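Local coordinates for protein glutamine--tRNA ligase (Saccharomyces cerevisiae, PDB 3TL4) that attaches glutamine to tRNA(Gln) at the expense of ATP, this chain being its appended N-terminal tRNA-binding domain, at residues Ala53-Asn57 against Leu82-Val88. Sequence-based numbering, arbitrary orientation.
Sequences ALVHN and LKTSLQV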
ATOM      1  N   ALA A  53      12.027   0.775   2.130  1.00 25.84           N
ATOM      2  CA  ALA A  53      11.255   0.127   1.079  1.00 27.86           C
ATOM      3  C   ALA A  53      10.280   1.106   0.432  1.00 25.32           C
ATOM      4  O   ALA A  53      10.104   1.113  -0.777  1.00 34.35           O
ATOM      5  CB  ALA A  53      10.499  -1.078   1.643  1.00 29.87           C
ATOM      6  N   LEU A  54       9.651   1.935   1.251  1.00 23.31           N
ATOM      7  CA  LEU A  54       8.661   2.881   0.761  1.00 27.14           C
ATOM      8  C   LEU A  54       9.305   3.968  -0.095  1.00 24.82           C
ATOM      9  O   LEU A  54       8.745   4.370  -1.120  1.00 24.95           O
ATOM     10  CB  LEU A  54       7.877   3.495   1.927  1.00 28.07           C
ATOM     11  CG  LEU A  54       6.956   2.524   2.663  1.00 30.18           C
ATOM     12  CD1 LEU A  54       6.378   3.161   3.932  1.00 34.71           C
ATOM     13  CD2 LEU A  54       5.846   2.060   1.747  1.00 31.49           C
ATOM     14  N   VAL A  55      10.483   4.430   0.311  1.00 20.37           N
ATOM     15  CA  VAL A  55      11.178   5.435  -0.482  1.00 20.89           C
ATOM     16  C   VAL A  55      11.700   4.818  -1.786  1.00 26.93           C
ATOM     17  O   VAL A  55      11.695   5.468  -2.834  1.00 27.48           O
ATOM     18  CB  VAL A  55      12.281   6.172   0.310  1.00 22.03           C
ATOM     19  CG1 VAL A  55      13.405   5.218   0.697  1.00 22.20           C
ATOM     20  CG2 VAL A  55      12.829   7.333  -0.507  1.00 20.56           C
ATOM     21  N   HIS A  56      12.097   3.549  -1.749  1.00 30.01           N
ATOM     22  CA  HIS A  56      12.443   2.871  -2.993  1.00 28.48           C
ATOM     23  C   HIS A  56      11.242   2.741  -3.939  1.00 29.62           C
ATOM     24  O   HIS A  56      11.366   2.969  -5.140  1.00 31.85           O
ATOM     25  CB  HIS A  56      13.085   1.513  -2.755  1.00 36.25           C
ATOM     26  CG  HIS A  56      13.658   0.910  -3.997  1.00 43.77           C
ATOM     27  ND1 HIS A  56      13.387  -0.378  -4.400  1.00 46.57           N
ATOM     28  CD2 HIS A  56      14.465   1.438  -4.952  1.00 45.28           C
ATOM     29  CE1 HIS A  56      14.011  -0.623  -5.537  1.00 47.97           C
ATOM     30  NE2 HIS A  56      14.673   0.464  -5.891  1.00 47.33           N
ATOM     31  N   ASN A  57      10.083   2.375  -3.401  1.00 27.40           N
ATOM     32  CA  ASN A  57       8.847   2.444  -4.177  1.00 30.98           C
ATOM     33  C   ASN A  57       8.708   3.796  -4.853  1.00 29.02           C
ATOM     34  O   ASN A  57       8.450   3.879  -6.050  1.00 26.33           O
ATOM     35  CB  ASN A  57       7.616   2.271  -3.290  1.00 33.80           C
ATOM     36  CG  ASN A  57       7.403   0.842  -2.835  1.00 41.67           C
ATOM     37  OD1 ASN A  57       6.750   0.608  -1.814  1.00 43.73           O
ATOM     38  ND2 ASN A  57       7.938  -0.124  -3.591  1.00 38.77           N
ATOM     39  N   LEU A  82       2.358   7.963   5.469  1.00 32.55           N
ATOM     40  CA  LEU A  82       2.212   7.038   4.353  1.00 29.15           C
ATOM     41  C   LEU A  82       2.887   5.720   4.699  1.00 34.29           C
ATOM     42  O   LEU A  82       4.115   5.614   4.633  1.00 32.58           O
ATOM     43  CB  LEU A  82       2.850   7.631   3.098  1.00 27.67           C
ATOM     44  CG  LEU A  82       2.355   9.022   2.692  1.00 24.85           C
ATOM     45  CD1 LEU A  82       3.138   9.528   1.502  1.00 22.71           C
ATOM     46  CD2 LEU A  82       0.861   9.002   2.372  1.00 23.64           C
ATOM     47  N   LYS A  83       2.082   4.720   5.063  1.00 35.03           N
ATOM     48  CA  LYS A  83       2.586   3.448   5.582  1.00 35.45           C
ATOM     49  C   LYS A  83       2.674   2.330   4.547  1.00 37.26           C
ATOM     50  O   LYS A  83       3.388   1.355   4.763  1.00 40.81           O
ATOM     51  CB  LYS A  83       1.723   2.952   6.755  1.00 35.79           C
ATOM     52  CG  LYS A  83       1.609   3.897   7.932  1.00 45.91           C
ATOM     53  CD  LYS A  83       2.967   4.172   8.574  1.00 58.26           C
ATOM     54  CE  LYS A  83       3.470   2.983   9.386  1.00 68.31           C
ATOM     55  NZ  LYS A  83       4.729   3.282  10.138  1.00 68.68           N
ATOM     56  N   THR A  84       1.943   2.436   3.441  1.00 33.86           N
ATOM     57  CA  THR A  84       1.919   1.332   2.471  1.00 33.26           C
ATOM     58  C   THR A  84       2.339   1.768   1.068  1.00 30.56           C
ATOM     59  O   THR A  84       2.350   2.965   0.756  1.00 27.50           O
ATOM     60  CB  THR A  84       0.525   0.649   2.405  1.00 32.27           C
ATOM     61  OG1 THR A  84      -0.447   1.591   1.946  1.00 30.96           O
ATOM     62  CG2 THR A  84       0.101   0.151   3.774  1.00 31.67           C
ATOM     63  N   SER A  85       2.698   0.789   0.239  1.00 27.94           N
ATOM     64  CA  SER A  85       3.015   1.027  -1.166  1.00 33.41           C
ATOM     65  C   SER A  85       1.828   1.662  -1.846  1.00 28.79           C
ATOM     66  O   SER A  85       1.978   2.486  -2.753  1.00 24.37           O
ATOM     67  CB  SER A  85       3.320  -0.286  -1.881  1.00 36.50           C
ATOM     68  OG  SER A  85       4.469  -0.891  -1.338  1.00 52.09           O
ATOM     69  N   LEU A  86       0.648   1.239  -1.408  1.00 25.74           N
ATOM     70  CA  LEU A  86      -0.618   1.740  -1.917  1.00 25.05           C
ATOM     71  C   LEU A  86      -0.793   3.232  -1.618  1.00 22.00           C
ATOM     72  O   LEU A  86      -1.203   3.989  -2.487  1.00 25.96           O
ATOM     73  CB  LEU A  86      -1.766   0.928  -1.321  1.00 30.61           C
ATOM     74  CG  LEU A  86      -3.121   1.089  -1.999  1.00 37.30           C
ATOM     75  CD1 LEU A  86      -3.080   0.451  -3.371  1.00 40.36           C
ATOM     76  CD2 LEU A  86      -4.223   0.473  -1.154  1.00 37.98           C
ATOM     77  N   GLN A  87      -0.471   3.654  -0.398  1.00 23.49           N
ATOM     78  CA  GLN A  87      -0.554   5.076  -0.032  1.00 22.29           C
ATOM     79  C   GLN A  87       0.498   5.886  -0.761  1.00 26.18           C
ATOM     80  O   GLN A  87       0.258   7.036  -1.140  1.00 29.10           O
ATOM     81  CB  GLN A  87      -0.370   5.285   1.472  1.00 18.38           C
ATOM     82  CG  GLN A  87      -1.533   4.804   2.330  1.00 18.96           C
ATOM     83  CD  GLN A  87      -1.369   5.212   3.777  1.00 27.43           C
ATOM     84  OE1 GLN A  87      -0.689   4.544   4.548  1.00 28.00           O
ATOM     85  NE2 GLN A  87      -1.993   6.316   4.152  1.00 26.43           N
ATOM     86  N   VAL A  88       1.671   5.291  -0.949  1.00 21.93           N
ATOM     87  CA  VAL A  88       2.748   5.989  -1.642  1.00 24.56           C
ATOM     88  C   VAL A  88       2.411   6.176  -3.120  1.00 22.03           C
ATOM     89  O   VAL A  88       2.687   7.225  -3.702  1.00 17.35           O
ATOM     90  CB  VAL A  88       4.100   5.284  -1.479  1.00 28.64           C
ATOM     91  CG1 VAL A  88       5.181   6.018  -2.268  1.00 33.76           C
ATOM     92  CG2 VAL A  88       4.467   5.217  -0.006  1.00 30.70           C
TER
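Leu54 packs against the Thr84-Ser85 peptide, and Asn57 pairs with Ser85, where helix 49-62 meets the capped N-terminus of helix 85-98 in the all-helical, appended tRNA-binding domain of the synthetase. Between the two segments the nearest CA atoms are those of Leu54 and Ser85, 6.2 Å apart.

Van der Waals packing rests on the two methyls of Leu54. CD1 lies against two backbone carbonyl oxygens before the helix, 3.4 Å from Leu82 O and near Lys83 O as well. CD2 sits 3.6 Å from Thr84 C and also meets Val88 CG2 at 3.9 Å. With Val88 CG1 anti to the backbone N (chi1 178°), CG2 meets the leucine methyl while CG1 comes near Leu54 O. Ile77 of helix 70-78 touches both Leu54 and Val88 and extends the apolar cluster.

One capping bond and one side-chain-to-backbone bond fix the second segment. Thr84 is the N-cap, its OG1 accepting from Gln87 N (3.1 Å), while Gln87 OE1 reaches back to Lys83 N at 2.8 Å. Gln87 NE2 donates to Ser111 O, tying the helix start to a further loop.

The polar link between the segments is a single side-chain bond at the partly exposed side of the contact, in which Ser85 OG donates to Asn57 OD1 over 2.8 Å. An alanine in place of Asn57 would remove the acceptor and would probably leave the Ser85 hydroxyl without this partner and freer to rotate. The hydroxyl approaches from above the amide plane, 38° out of it, with a C=O...OG angle of 133° at Asn57 OD1.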